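PDB 2JG5: fructose 1-phosphate kinase from Staphylococcus aureus, which probably catalyses the ATP-dependent phosphorylation of fructose 1-phosphate to fructose 1,6-bisphosphate, as a member of the PfkB family of carbohydrate kinases. Local coordinates for residues M1-P9 / E126-P136; N41-D50 / D284-E292. All blocks are in the same frame, centred on the assembly; numbering follows the deposited sequence.

Contact 1: M1-P9 / E126-P136; sequences MIYTVTFNP and EDIVIVAGSVP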
loop_
_atom_site.group_PDB
_atom_site.type_symbol
_atom_site.label_atom_id
_atom_site.label_comp_id
_atom_site.label_asym_id
_atom_site.label_seq_id
_atom_site.Cartn_x
_atom_site.Cartn_y
_atom_site.Cartn_z
ATOM N N MET A 1 -14.218 8.731 -29.523
ATOM C CA MET A 1 -13.593 8.338 -28.213
ATOM C C MET A 1 -12.582 9.360 -27.691
ATOM O O MET A 1 -11.846 9.954 -28.460
ATOM C CB MET A 1 -12.966 6.935 -28.302
ATOM C CG MET A 1 -12.383 6.379 -26.966
ATOM S SD MET A 1 -13.366 6.593 -25.448
ATOM C CE MET A 1 -14.859 5.675 -25.871
ATOM N N ILE A 2 -12.575 9.544 -26.370
ATOM C CA ILE A 2 -11.632 10.407 -25.652
ATOM C C ILE A 2 -10.680 9.563 -24.796
ATOM O O ILE A 2 -11.113 8.668 -24.072
ATOM C CB ILE A 2 -12.387 11.413 -24.744
ATOM C CG1 ILE A 2 -13.119 12.450 -25.602
ATOM C CG2 ILE A 2 -11.433 12.106 -23.799
ATOM C CD1 ILE A 2 -14.294 13.110 -24.938
ATOM N N TYR A 3 -9.384 9.863 -24.878
ATOM C CA TYR A 3 -8.348 9.116 -24.172
ATOM C C TYR A 3 -7.580 9.999 -23.213
ATOM O O TYR A 3 -7.113 11.072 -23.588
ATOM C CB TYR A 3 -7.362 8.496 -25.157
ATOM C CG TYR A 3 -8.002 7.527 -26.112
ATOM C CD1 TYR A 3 -8.329 7.916 -27.415
ATOM C CD2 TYR A 3 -8.283 6.213 -25.719
ATOM C CE1 TYR A 3 -8.919 7.031 -28.288
ATOM C CE2 TYR A 3 -8.867 5.325 -26.587
ATOM C CZ TYR A 3 -9.179 5.739 -27.866
ATOM O OH TYR A 3 -9.769 4.857 -28.729
ATOM N N THR A 4 -7.459 9.544 -21.968
ATOM C CA THR A 4 -6.572 10.191 -21.008
ATOM C C THR A 4 -5.297 9.351 -20.886
ATOM O O THR A 4 -5.347 8.122 -20.959
ATOM C CB THR A 4 -7.259 10.387 -19.639
ATOM O OG1 THR A 4 -7.571 9.114 -19.062
ATOM C CG2 THR A 4 -8.540 11.184 -19.818
ATOM N N VAL A 5 -4.150 10.005 -20.770
ATOM C CA VAL A 5 -2.888 9.283 -20.610
ATOM C C VAL A 5 -2.286 9.690 -19.254
ATOM O O VAL A 5 -2.110 10.870 -18.984
ATOM C CB VAL A 5 -1.916 9.558 -21.780
ATOM C CG1 VAL A 5 -0.642 8.717 -21.658
ATOM C CG2 VAL A 5 -2.599 9.296 -23.144
ATOM N N THR A 6 -2.042 8.698 -18.398
ATOM C CA THR A 6 -1.374 8.872 -17.117
ATOM C C THR A 6 -0.166 7.918 -17.128
ATOM O O THR A 6 -0.319 6.706 -17.076
ATOM C CB THR A 6 -2.327 8.559 -15.900
ATOM O OG1 THR A 6 -3.512 9.370 -15.966
ATOM C CG2 THR A 6 -1.652 8.821 -14.587
ATOM N N PHE A 7 1.031 8.486 -17.226
ATOM C CA PHE A 7 2.275 7.718 -17.221
ATOM C C PHE A 7 2.575 7.017 -15.898
ATOM O O PHE A 7 3.117 5.913 -15.890
ATOM C CB PHE A 7 3.453 8.633 -17.532
ATOM C CG PHE A 7 3.354 9.332 -18.837
ATOM C CD1 PHE A 7 3.597 10.698 -18.916
ATOM C CD2 PHE A 7 3.037 8.635 -19.997
ATOM C CE1 PHE A 7 3.524 11.358 -20.130
ATOM C CE2 PHE A 7 2.966 9.280 -21.208
ATOM C CZ PHE A 7 3.206 10.649 -21.279
ATOM N N ASN A 8 2.239 7.673 -14.789
ATOM C CA ASN A 8 2.585 7.192 -13.472
ATOM C C ASN A 8 1.368 7.231 -12.514
ATOM O O ASN A 8 1.402 7.896 -11.479
ATOM C CB ASN A 8 3.766 8.027 -12.925
ATOM C CG ASN A 8 4.377 7.442 -11.664
ATOM O OD1 ASN A 8 4.108 6.299 -11.304
ATOM N ND2 ASN A 8 5.200 8.232 -10.982
ATOM N N PRO A 9 0.286 6.511 -12.858
ATOM C CA PRO A 9 -0.900 6.526 -12.001
ATOM C C PRO A 9 -0.623 6.031 -10.578
ATOM O O PRO A 9 0.403 5.389 -10.311
ATOM C CB PRO A 9 -1.845 5.553 -12.712
ATOM C CG PRO A 9 -0.953 4.701 -13.549
ATOM C CD PRO A 9 0.097 5.626 -14.024
ATOM N N GLU A 126 -11.408 12.202 -35.058
ATOM C CA GLU A 126 -12.542 12.462 -34.169
ATOM C C GLU A 126 -12.209 12.305 -32.681
ATOM O O GLU A 126 -13.021 12.656 -31.818
ATOM C CB GLU A 126 -13.700 11.529 -34.531
ATOM C CG GLU A 126 -14.508 11.977 -35.732
ATOM C CD GLU A 126 -15.670 11.040 -36.032
ATOM O OE1 GLU A 126 -15.577 9.828 -35.706
ATOM O OE2 GLU A 126 -16.674 11.520 -36.600
ATOM N N ASP A 127 -11.023 11.769 -32.400
ATOM C CA ASP A 127 -10.588 11.470 -31.039
ATOM C C ASP A 127 -9.912 12.657 -30.361
ATOM O O ASP A 127 -9.352 13.545 -31.018
ATOM C CB ASP A 127 -9.611 10.280 -31.010
ATOM C CG ASP A 127 -10.253 8.959 -31.416
ATOM O OD1 ASP A 127 -11.495 8.864 -31.553
ATOM O OD2 ASP A 127 -9.495 7.996 -31.608
ATOM N N ILE A 128 -9.971 12.649 -29.033
ATOM C CA ILE A 128 -9.246 13.592 -28.205
ATOM C C ILE A 128 -8.292 12.773 -27.351
ATOM O O ILE A 128 -8.681 11.771 -26.740
ATOM C CB ILE A 128 -10.196 14.454 -27.315
ATOM C CG1 ILE A 128 -11.305 15.082 -28.182
ATOM C CG2 ILE A 128 -9.390 15.492 -26.454
ATOM C CD1 ILE A 128 -12.138 16.141 -27.502
ATOM N N VAL A 129 -7.032 13.189 -27.357
ATOM C CA VAL A 129 -6.018 12.595 -26.509
ATOM C C VAL A 129 -5.561 13.659 -25.507
ATOM O O VAL A 129 -5.058 14.734 -25.895
ATOM C CB VAL A 129 -4.833 12.022 -27.342
ATOM C CG1 VAL A 129 -3.775 11.402 -26.424
ATOM C CG2 VAL A 129 -5.352 10.976 -28.355
ATOM N N ILE A 130 -5.784 13.358 -24.226
ATOM C CA ILE A 130 -5.372 14.218 -23.112
ATOM C C ILE A 130 -4.169 13.575 -22.423
ATOM O O ILE A 130 -4.251 12.452 -21.919
ATOM C CB ILE A 130 -6.509 14.424 -22.075
ATOM C CG1 ILE A 130 -7.784 14.933 -22.763
ATOM C CG2 ILE A 130 -6.065 15.391 -20.951
ATOM C CD1 ILE A 130 -9.075 14.518 -22.088
ATOM N N VAL A 131 -3.050 14.289 -22.409
ATOM C CA VAL A 131 -1.855 13.786 -21.760
ATOM C C VAL A 131 -1.551 14.718 -20.610
ATOM O O VAL A 131 -1.354 15.914 -20.799
ATOM C CB VAL A 131 -0.649 13.657 -22.742
ATOM C CG1 VAL A 131 0.512 12.906 -22.081
ATOM C CG2 VAL A 131 -1.070 12.947 -24.008
ATOM N N ALA A 132 -1.550 14.160 -19.407
ATOM C CA ALA A 132 -1.403 14.955 -18.213
ATOM C C ALA A 132 -0.529 14.229 -17.216
ATOM O O ALA A 132 -0.734 13.028 -16.942
ATOM C CB ALA A 132 -2.777 15.275 -17.604
ATOM N N GLY A 133 0.447 14.963 -16.679
ATOM C CA GLY A 133 1.280 14.454 -15.606
ATOM C C GLY A 133 2.772 14.654 -15.766
ATOM O O GLY A 133 3.272 15.070 -16.837
ATOM N N SER A 134 3.482 14.367 -14.679
ATOM C CA SER A 134 4.929 14.362 -14.692
ATOM C C SER A 134 5.397 13.106 -15.413
ATOM O O SER A 134 4.738 12.061 -15.363
ATOM C CB SER A 134 5.478 14.398 -13.263
ATOM O OG SER A 134 5.124 15.620 -12.615
ATOM N N VAL A 135 6.529 13.222 -16.098
ATOM C CA VAL A 135 7.101 12.108 -16.820
ATOM C C VAL A 135 8.033 11.298 -15.908
ATOM O O VAL A 135 9.029 11.827 -15.428
ATOM C CB VAL A 135 7.858 12.618 -18.064
ATOM C CG1 VAL A 135 8.569 11.481 -18.773
ATOM C CG2 VAL A 135 6.892 13.340 -19.010
ATOM N N PRO A 136 7.709 10.006 -15.675
ATOM C CA PRO A 136 8.584 9.099 -14.926
ATOM C C PRO A 136 9.955 8.948 -15.580
ATOM O O PRO A 136 10.078 9.003 -16.814
ATOM C CB PRO A 136 7.830 7.761 -14.949
ATOM C CG PRO A 136 6.815 7.894 -16.019
ATOM C CD PRO A 136 6.478 9.331 -16.122
HETATM O O HOH W 1 1.147 11.504 -17.029
#
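Strands 2-6 and 128-132 lie side by side in parallel at the middle of the central sheet of the ribokinase fold, with I2 level with I128 and V5 level with V131. Y3 sits at the heart of the ladder: its N donates to I128 O (2.8 Å), and its O accepts from I130 N (2.7 Å). V5 N then reaches I130 O (2.7 Å), whereas the bonds at either end, I128 N to M1 O and A132 N to V5 O, are weak. Beta-branched residues suit these extended strands. On one face I2 CG2 packs on I130 CD1 (3.8 Å); on the other, V5 CG2 rests against methyls of both V129 and V131. At the N-terminal end of the pair D127 OD1 makes a weak salt bridge with the chain terminus M1 N (3.4 Å), while OD2 accepts from T124 N and also lies at the edge of the Y3 ring, the carboxylate turned 72° from it. Beyond V5 the strands part. F7 bridges the gap with CG anti to its carbonyl carbon (chi1 -58°), which places CZ on V131 CG1 (3.6 Å) and CB against P136 CD (3.4 Å). Helix 38-48 covers the face of I2 and I130, helix 143-154 packs on F7 and V131, and strand 54-56 pairs with the far edge of strand 2-6.

Contact 2: N41-D50 / D284-E292; sequences NVSRVLKTLD and DLATRDAIE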
loop_
_atom_site.group_PDB
_atom_site.type_symbol
_atom_site.label_atom_id
_atom_site.label_comp_id
_atom_site.label_asym_id
_atom_site.label_seq_id
_atom_site.Cartn_x
_atom_site.Cartn_y
_atom_site.Cartn_z
ATOM N N ASN A 41 -7.875 11.432 -12.998
ATOM C CA ASN A 41 -8.775 12.433 -12.449
ATOM C C ASN A 41 -9.610 13.084 -13.561
ATOM O O ASN A 41 -10.813 13.295 -13.401
ATOM C CB ASN A 41 -7.994 13.480 -11.644
ATOM C CG ASN A 41 -7.666 13.019 -10.211
ATOM O OD1 ASN A 41 -7.963 11.886 -9.802
ATOM N ND2 ASN A 41 -7.060 13.917 -9.439
ATOM N N VAL A 42 -8.972 13.380 -14.693
ATOM C CA VAL A 42 -9.702 13.906 -15.841
ATOM C C VAL A 42 -10.821 12.919 -16.228
ATOM O O VAL A 42 -11.974 13.316 -16.392
ATOM C CB VAL A 42 -8.773 14.230 -17.073
ATOM C CG1 VAL A 42 -9.563 14.907 -18.176
ATOM C CG2 VAL A 42 -7.629 15.128 -16.679
ATOM N N SER A 43 -10.481 11.634 -16.346
ATOM C CA SER A 43 -11.489 10.611 -16.658
ATOM C C SER A 43 -12.614 10.607 -15.615
ATOM O O SER A 43 -13.790 10.441 -15.967
ATOM C CB SER A 43 -10.866 9.220 -16.781
ATOM O OG SER A 43 -10.137 9.106 -17.986
ATOM N N ARG A 44 -12.240 10.806 -14.348
ATOM C CA ARG A 44 -13.203 10.820 -13.246
ATOM C C ARG A 44 -14.178 11.994 -13.374
ATOM O O ARG A 44 -15.390 11.823 -13.188
ATOM C CB ARG A 44 -12.506 10.866 -11.887
ATOM C CG ARG A 44 -11.903 9.555 -11.396
ATOM C CD ARG A 44 -11.983 9.527 -9.882
ATOM N NE ARG A 44 -11.243 8.439 -9.242
ATOM C CZ ARG A 44 -11.807 7.425 -8.575
ATOM N NH1 ARG A 44 -13.132 7.351 -8.466
ATOM N NH2 ARG A 44 -11.050 6.483 -8.010
ATOM N N VAL A 45 -13.659 13.173 -13.704
ATOM C CA VAL A 45 -14.521 14.343 -13.882
ATOM C C VAL A 45 -15.338 14.250 -15.178
ATOM O O VAL A 45 -16.526 14.574 -15.183
ATOM C CB VAL A 45 -13.754 15.687 -13.792
ATOM C CG1 VAL A 45 -14.725 16.866 -13.854
ATOM C CG2 VAL A 45 -12.950 15.753 -12.504
ATOM N N LEU A 46 -14.717 13.782 -16.259
ATOM C CA LEU A 46 -15.461 13.583 -17.502
ATOM C C LEU A 46 -16.641 12.671 -17.204
ATOM O O LEU A 46 -17.754 12.943 -17.649
ATOM C CB LEU A 46 -14.590 13.006 -18.626
ATOM C CG LEU A 46 -13.562 13.889 -19.349
ATOM C CD1 LEU A 46 -12.665 13.044 -20.250
ATOM C CD2 LEU A 46 -14.208 15.037 -20.156
ATOM N N LYS A 47 -16.398 11.619 -16.413
ATOM C CA LYS A 47 -17.454 10.668 -16.024
ATOM C C LYS A 47 -18.609 11.297 -15.248
ATOM O O LYS A 47 -19.777 11.055 -15.573
ATOM C CB LYS A 47 -16.877 9.491 -15.229
ATOM C CG LYS A 47 -17.872 8.358 -15.013
ATOM C CD LYS A 47 -18.318 7.767 -16.347
ATOM C CE LYS A 47 -19.625 6.991 -16.219
ATOM N NZ LYS A 47 -19.894 6.261 -17.488
ATOM N N THR A 48 -18.267 12.076 -14.219
ATOM C CA THR A 48 -19.210 12.913 -13.460
ATOM C C THR A 48 -20.064 13.792 -14.402
ATOM O O THR A 48 -21.203 14.125 -14.090
ATOM C CB THR A 48 -18.431 13.809 -12.443
ATOM O OG1 THR A 48 -17.683 12.987 -11.532
ATOM C CG2 THR A 48 -19.346 14.689 -11.646
ATOM N N LEU A 49 -19.505 14.144 -15.560
ATOM C CA LEU A 49 -20.178 14.994 -16.535
ATOM C C LEU A 49 -20.879 14.192 -17.616
ATOM O O LEU A 49 -21.447 14.768 -18.552
ATOM C CB LEU A 49 -19.186 15.977 -17.175
ATOM C CG LEU A 49 -18.527 17.010 -16.246
ATOM C CD1 LEU A 49 -17.306 17.634 -16.923
ATOM C CD2 LEU A 49 -19.524 18.082 -15.814
ATOM N N ASP A 50 -20.855 12.869 -17.476
ATOM C CA ASP A 50 -21.534 11.953 -18.413
ATOM C C ASP A 50 -20.793 11.838 -19.744
ATOM O O ASP A 50 -21.414 11.750 -20.804
ATOM C CB ASP A 50 -22.996 12.380 -18.671
ATOM C CG ASP A 50 -23.892 12.188 -17.465
ATOM O OD1 ASP A 50 -23.752 11.160 -16.766
ATOM O OD2 ASP A 50 -24.762 13.056 -17.226
ATOM N N ASP A 284 -12.714 15.765 -2.294
ATOM C CA ASP A 284 -12.118 15.118 -3.438
ATOM C C ASP A 284 -12.531 15.853 -4.710
ATOM O O ASP A 284 -12.555 17.091 -4.744
ATOM C CB ASP A 284 -12.531 13.641 -3.496
ATOM C CG ASP A 284 -11.482 12.776 -4.171
ATOM O OD1 ASP A 284 -10.399 12.594 -3.573
ATOM O OD2 ASP A 284 -11.728 12.282 -5.298
ATOM N N LEU A 285 -12.853 15.088 -5.747
ATOM C CA LEU A 285 -13.326 15.643 -7.002
ATOM C C LEU A 285 -14.801 16.010 -6.883
ATOM O O LEU A 285 -15.542 15.421 -6.094
ATOM C CB LEU A 285 -13.104 14.648 -8.136
ATOM C CG LEU A 285 -11.662 14.194 -8.385
ATOM C CD1 LEU A 285 -11.632 13.304 -9.608
ATOM C CD2 LEU A 285 -10.733 15.374 -8.584
ATOM N N ALA A 286 -15.220 16.980 -7.683
ATOM C CA ALA A 286 -16.545 17.570 -7.538
ATOM C C ALA A 286 -17.660 16.618 -7.951
ATOM O O ALA A 286 -17.487 15.781 -8.834
ATOM C CB ALA A 286 -16.630 18.853 -8.339
ATOM N N THR A 287 -18.805 16.757 -7.296
ATOM C CA THR A 287 -20.018 16.083 -7.727
ATOM C C THR A 287 -20.613 16.875 -8.893
ATOM O O THR A 287 -20.240 18.034 -9.120
ATOM C CB THR A 287 -21.046 15.966 -6.571
ATOM O OG1 THR A 287 -21.429 17.276 -6.130
ATOM C CG2 THR A 287 -20.456 15.176 -5.395
ATOM N N ARG A 288 -21.522 16.237 -9.628
ATOM C CA ARG A 288 -22.227 16.859 -10.747
ATOM C C ARG A 288 -23.025 18.088 -10.315
ATOM O O ARG A 288 -23.009 19.110 -11.003
ATOM C CB ARG A 288 -23.144 15.836 -11.441
ATOM C CG ARG A 288 -23.843 16.359 -12.709
ATOM C CD ARG A 288 -22.829 16.837 -13.756
ATOM N NE ARG A 288 -23.457 17.319 -14.982
ATOM C CZ ARG A 288 -23.937 16.536 -15.948
ATOM N NH1 ARG A 288 -23.877 15.212 -15.850
ATOM N NH2 ARG A 288 -24.490 17.088 -17.022
ATOM N N ASP A 289 -23.706 17.981 -9.172
ATOM C CA ASP A 289 -24.547 19.063 -8.657
ATOM C C ASP A 289 -23.758 20.256 -8.138
ATOM O O ASP A 289 -24.244 21.382 -8.187
ATOM C CB ASP A 289 -25.502 18.555 -7.572
ATOM C CG ASP A 289 -26.550 17.600 -8.118
ATOM O OD1 ASP A 289 -26.458 17.227 -9.314
ATOM O OD2 ASP A 289 -27.458 17.225 -7.348
ATOM N N ALA A 290 -22.550 20.008 -7.633
ATOM C CA ALA A 290 -21.651 21.096 -7.240
ATOM C C ALA A 290 -21.187 21.870 -8.471
ATOM O O ALA A 290 -21.112 23.097 -8.450
ATOM C CB ALA A 290 -20.460 20.566 -6.453
ATOM N N ILE A 291 -20.895 21.134 -9.541
ATOM C CA ILE A 291 -20.447 21.717 -10.801
ATOM C C ILE A 291 -21.534 22.604 -11.408
ATOM O O ILE A 291 -21.262 23.749 -11.767
ATOM C CB ILE A 291 -19.999 20.622 -11.813
ATOM C CG1 ILE A 291 -18.704 19.943 -11.335
ATOM C CG2 ILE A 291 -19.843 21.213 -13.229
ATOM C CD1 ILE A 291 -18.386 18.602 -12.017
ATOM N N GLU A 292 -22.752 22.075 -11.509
ATOM C CA GLU A 292 -23.878 22.794 -12.112
ATOM C C GLU A 292 -24.261 24.021 -11.308
ATOM O O GLU A 292 -24.516 25.085 -11.872
ATOM C CB GLU A 292 -25.104 21.889 -12.256
ATOM C CG GLU A 292 -24.886 20.679 -13.142
ATOM C CD GLU A 292 -24.396 21.036 -14.534
ATOM O OE1 GLU A 292 -24.773 22.108 -15.041
ATOM O OE2 GLU A 292 -23.643 20.236 -15.123
#
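L285 packs along the side of helix 38-48 at N41, R44 and V45, and R288 at its C-terminal end, where the last turn, closed by a Schellman motif at D50, meets the first turn of helix 288-295. The two short helical segments run at 79° to each other. L285 supplies most of the apolar contact to the helix side: its CD1 presses on R44 CB (3.4 Å), crossing that side chain at about a right angle, and also meets V45 CG2 (4.0 Å). Both its methyls lie against the N41 amide, CD1 by OD1 and CD2 by ND2. One turn on, T48 points CG2 into the start of the second helix, where it meets R288 N (3.3 Å), and L49 CD2 packs on I291 CD1 (4.0 Å). The long arginine chain can pass this apolar patch and still reach the carboxylate of D50. R288 starts with CG anti to its backbone N (chi1 -175°) and bends at chi2, which carries its chain along T48 O and L49 CD2. NH1 then meets D50 OD2 (2.7 Å), the oxygen lying in the guanidinium plane, although the donor stands well above the carboxylate plane. NH1 also makes a weak bond to T48 O, and L49 O lies over one guanidinium face.

Farther out, E292 OE2 takes R288 NE (2.9 Å), so two carboxylates at different edges probably fix the rotation of the guanidinium and balance its charge. T287 OG1 caps helix 288-295 weakly through A290 N, while helix 265-280 touches L49 and I291. T48 itself is steadied from within its own helix: OG1 donates to R44 O (3.1 Å), which T48 N reaches from the opposite face of the carbonyl plane.

Helix 38-48 joins the two contacts, whose centres lie about 17 Å apart: it covers one face of the strand pair of contact 1 and meets 284-292 in contact 2 with another side. The main polar link is T4 OG1 to S43 OG at 2.8 Å, probably a hydrogen bond, set among apolar packing; weak bonds from T4 and T6 reach the start of the helix at G39 and I40. I2 CG2 lies 3.9 Å from L46 CD1, and I130 CD1 lies 4.0 Å from V42 CG1. Contact 2 also approaches the probable active site, since N41 ND2 bonds D249 OD2, the aspartate of a Gly-Ser-Gly-Asp sequence matching the family signature that in relatives lies where phosphate is transferred.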